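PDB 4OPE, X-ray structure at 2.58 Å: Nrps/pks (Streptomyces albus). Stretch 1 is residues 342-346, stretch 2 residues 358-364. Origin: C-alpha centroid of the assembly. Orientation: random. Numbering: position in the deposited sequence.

Stretch 1, residues 342-346: IGSVK
Stretch 2 (358-364) MAALTKV

Packing of residues 342-346 against the helix 358-364 in the same chain of the Streptomyces albus NRPS/PKS protein. Ile 342 and Gly 343 lie in a strand in extended conformation (phi/psi -134/148 and -170/175); Ser 344 is still extended (-148/126), and the chain then bends sharply at Val 345 (-53/-27) into Lys 346 (-63/-25). The second stretch is helical throughout, with phi from -55 to -68 and psi from -40 to -47, and the helix runs on beyond it at both ends. Its backbone hydrogen bonds follow the i to i-4 pattern: Thr 362 N to Met 358 O, 2.9 Å; Lys 363 N to Ala 359 O, 2.9 Å; Val 364 N to Ala 360 O, 3.1 Å. The closest CA atoms across the stretches are those of Val 345 and Ala 360, 5.8 Å apart.

The apolar contact centres on Val 345 (chi1 75°, p), whose CA-to-CB bond points toward the helix and which has the largest covered area, 86 Å² of the 202 Å² buried in total. Its CG1 lies 3.9 Å from Ala 359 CB, 3.9 Å from Ala 360 CA and 4.3 Å from Ala 360 CB, so the methyl packs on the helix backbone as well as on both alanines. The CA-to-CB bond of Ala 359 points toward the first stretch, that of Ala 360 sideways. The CA-to-CB bond of Lys 363, one turn after Ala 359, also points toward the first stretch, and its CD lies 4.2 Å from Val 345 CB, an aliphatic contact.

Lys 363 also supplies the polar contacts: its nearly extended chain (chi1 -176°, t; chi2 -145°, between wells; chi3 -154°, t; chi4 -172°, t) brings its amine beside the backbone of Gly 343 to Val 345. NZ lies 4.1 Å from Gly 343 C, 3.9 Å from Ser 344 N and 3.7 Å from Val 345 N, but no direct hydrogen bond joins the stretches. A water provides a weak bridge instead, accepting from Lys 363 NZ at 3.1 Å and donating to Ser 344 O at 3.4 Å; NZ is also hydrogen-bonded elsewhere in the structure.

Within the first stretch, the CA-to-CB bond of Ser 344 (chi1 -179°, t) points away from the helix 358-364, and its OG caps the helix that follows, accepting from Lys 346 N at 3.2 Å with an N-H...OG angle of 152°. Thr 362 (chi1 -61°, m) donates from OG1 to Met 358 O at 2.7 Å, so that carbonyl receives both hydroxyl and backbone amide of Thr 362. Met 358 is selenomethionine (m, m, chi3 133°, between wells), out of reach of the first stretch. Remaining rotamers: Ile 342 t, t; Lys 346 m, t, t, p; Leu 361 t, p; Val 364 t.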

ATOM      1  N   ILE A 342     -14.886 -25.829   7.435  1.00 41.34           N
ATOM      2  CA  ILE A 342     -13.950 -25.077   6.596  1.00 39.33           C
ATOM      3  C   ILE A 342     -14.558 -24.995   5.189  1.00 38.40           C
ATOM      4  O   ILE A 342     -15.299 -25.894   4.782  1.00 36.80           O
ATOM      5  CB  ILE A 342     -12.624 -25.799   6.517  1.00 40.77           C
ATOM      6  CG1 ILE A 342     -11.575 -24.944   5.849  1.00 42.96           C
ATOM      7  CG2 ILE A 342     -12.748 -27.061   5.677  1.00 41.70           C
ATOM      8  CD1 ILE A 342     -10.176 -25.474   6.033  1.00 43.12           C
ATOM      9  N   GLY A 343     -14.275 -23.899   4.481  1.00 37.18           N
ATOM     10  CA  GLY A 343     -14.819 -23.637   3.149  1.00 34.53           C
ATOM     11  C   GLY A 343     -14.125 -22.451   2.530  1.00 33.20           C
ATOM     12  O   GLY A 343     -13.298 -21.806   3.165  1.00 31.94           O
ATOM     13  N   SER A 344     -14.448 -22.166   1.269  1.00 33.92           N
ATOM     14  CA  SER A 344     -13.879 -21.029   0.580  1.00 34.18           C
ATOM     15  C   SER A 344     -14.832 -20.443  -0.412  1.00 35.06           C
ATOM     16  O   SER A 344     -15.268 -21.130  -1.343  1.00 37.48           O
ATOM     17  CB  SER A 344     -12.605 -21.393  -0.164  1.00 36.35           C
ATOM     18  OG  SER A 344     -12.030 -20.239  -0.824  1.00 39.45           O
ATOM     19  N   VAL A 345     -15.063 -19.139  -0.273  1.00 33.94           N
ATOM     20  CA  VAL A 345     -15.799 -18.366  -1.246  1.00 34.16           C
ATOM     21  C   VAL A 345     -15.296 -18.479  -2.687  1.00 32.38           C
ATOM     22  O   VAL A 345     -16.055 -18.307  -3.629  1.00 31.51           O
ATOM     23  CB  VAL A 345     -15.829 -16.881  -0.818  1.00 37.81           C
ATOM     24  CG1 VAL A 345     -14.489 -16.200  -1.048  1.00 37.56           C
ATOM     25  CG2 VAL A 345     -16.977 -16.123  -1.513  1.00 39.93           C
ATOM     26  N   LYS A 346     -14.027 -18.773  -2.870  1.00 32.86           N
ATOM     27  CA  LYS A 346     -13.474 -18.880  -4.197  1.00 33.23           C
ATOM     28  C   LYS A 346     -14.135 -20.034  -4.982  1.00 34.87           C
ATOM     29  O   LYS A 346     -14.162 -20.034  -6.223  1.00 35.51           O
ATOM     30  CB  LYS A 346     -11.976 -19.114  -4.112  1.00 33.74           C
ATOM     31  CG  LYS A 346     -11.197 -18.041  -3.411  1.00 35.12           C
ATOM     32  CD  LYS A 346      -9.672 -18.215  -3.499  1.00 35.40           C
ATOM     33  CE  LYS A 346      -8.959 -16.887  -3.268  1.00 36.10           C
ATOM     34  NZ  LYS A 346      -8.694 -16.684  -1.815  1.00 39.49           N
HETATM   35  N   MSE A 358     -11.860  -9.463   0.807  1.00 29.44           N
HETATM   36  CA  MSE A 358     -13.170  -8.849   0.971  1.00 31.62           C
HETATM   37  C   MSE A 358     -14.319  -9.793   0.684  1.00 31.19           C
HETATM   38  O   MSE A 358     -15.290  -9.805   1.437  1.00 30.56           O
HETATM   39  CB  MSE A 358     -13.465  -7.577   0.122  1.00 35.38           C
HETATM   40  CG  MSE A 358     -12.747  -6.321   0.595  1.00 37.18           C
HETATM   41 SE   MSE A 358     -13.426  -5.861   2.363  0.74 44.80          SE
HETATM   42  CE  MSE A 358     -11.742  -5.545   3.313  1.00 40.67           C
ATOM     43  N   ALA A 359     -14.252 -10.555  -0.409  1.00 30.78           N
ATOM     44  CA  ALA A 359     -15.273 -11.602  -0.669  1.00 30.90           C
ATOM     45  C   ALA A 359     -15.343 -12.540   0.524  1.00 30.76           C
ATOM     46  O   ALA A 359     -16.428 -12.936   0.971  1.00 31.52           O
ATOM     47  CB  ALA A 359     -14.942 -12.402  -1.927  1.00 30.49           C
ATOM     48  N   ALA A 360     -14.168 -12.894   1.041  1.00 29.71           N
ATOM     49  CA  ALA A 360     -14.071 -13.910   2.068  1.00 29.59           C
ATOM     50  C   ALA A 360     -14.723 -13.364   3.359  1.00 30.65           C
ATOM     51  O   ALA A 360     -15.543 -14.016   4.024  1.00 29.58           O
ATOM     52  CB  ALA A 360     -12.618 -14.276   2.296  1.00 28.14           C
ATOM     53  N   LEU A 361     -14.340 -12.140   3.682  1.00 30.93           N
ATOM     54  CA  LEU A 361     -14.755 -11.490   4.885  1.00 31.12           C
ATOM     55  C   LEU A 361     -16.239 -11.227   4.846  1.00 30.78           C
ATOM     56  O   LEU A 361     -16.936 -11.379   5.840  1.00 32.27           O
ATOM     57  CB  LEU A 361     -13.994 -10.220   4.904  1.00 34.14           C
ATOM     58  CG  LEU A 361     -14.180  -9.169   5.933  1.00 39.55           C
ATOM     59  CD1 LEU A 361     -13.991  -9.847   7.255  1.00 46.05           C
ATOM     60  CD2 LEU A 361     -13.073  -8.144   5.711  1.00 43.19           C
ATOM     61  N   THR A 362     -16.735 -10.821   3.684  1.00 30.45           N
ATOM     62  CA  THR A 362     -18.132 -10.530   3.508  1.00 30.21           C
ATOM     63  C   THR A 362     -18.928 -11.802   3.671  1.00 32.81           C
ATOM     64  O   THR A 362     -19.972 -11.838   4.339  1.00 33.89           O
ATOM     65  CB  THR A 362     -18.384  -9.903   2.137  1.00 29.99           C
ATOM     66  OG1 THR A 362     -17.669  -8.674   2.042  1.00 29.52           O
ATOM     67  CG2 THR A 362     -19.843  -9.593   1.919  1.00 30.44           C
ATOM     68  N   LYS A 363     -18.425 -12.884   3.107  1.00 35.34           N
ATOM     69  CA  LYS A 363     -19.102 -14.163   3.278  1.00 36.60           C
ATOM     70  C   LYS A 363     -19.259 -14.518   4.734  1.00 34.91           C
ATOM     71  O   LYS A 363     -20.272 -14.995   5.122  1.00 38.16           O
ATOM     72  CB  LYS A 363     -18.335 -15.247   2.587  1.00 39.06           C
ATOM     73  CG  LYS A 363     -19.019 -16.584   2.646  1.00 41.88           C
ATOM     74  CD  LYS A 363     -17.940 -17.640   2.765  1.00 43.50           C
ATOM     75  CE  LYS A 363     -18.401 -18.958   2.212  1.00 45.95           C
ATOM     76  NZ  LYS A 363     -17.381 -20.005   2.523  1.00 49.32           N
ATOM     77  N   VAL A 364     -18.258 -14.287   5.552  1.00 34.27           N
ATOM     78  CA  VAL A 364     -18.381 -14.579   6.978  1.00 33.99           C
ATOM     79  C   VAL A 364     -19.400 -13.657   7.682  1.00 35.76           C
ATOM     80  O   VAL A 364     -20.251 -14.104   8.469  1.00 36.36           O
ATOM     81  CB  VAL A 364     -17.020 -14.441   7.643  1.00 33.16           C
ATOM     82  CG1 VAL A 364     -17.134 -14.498   9.165  1.00 33.57           C
ATOM     83  CG2 VAL A 364     -16.132 -15.548   7.129  1.00 34.03           C
TER
HETATM   84  O   HOH W   1     -18.527 -20.900  -0.239  1.00 35.48           O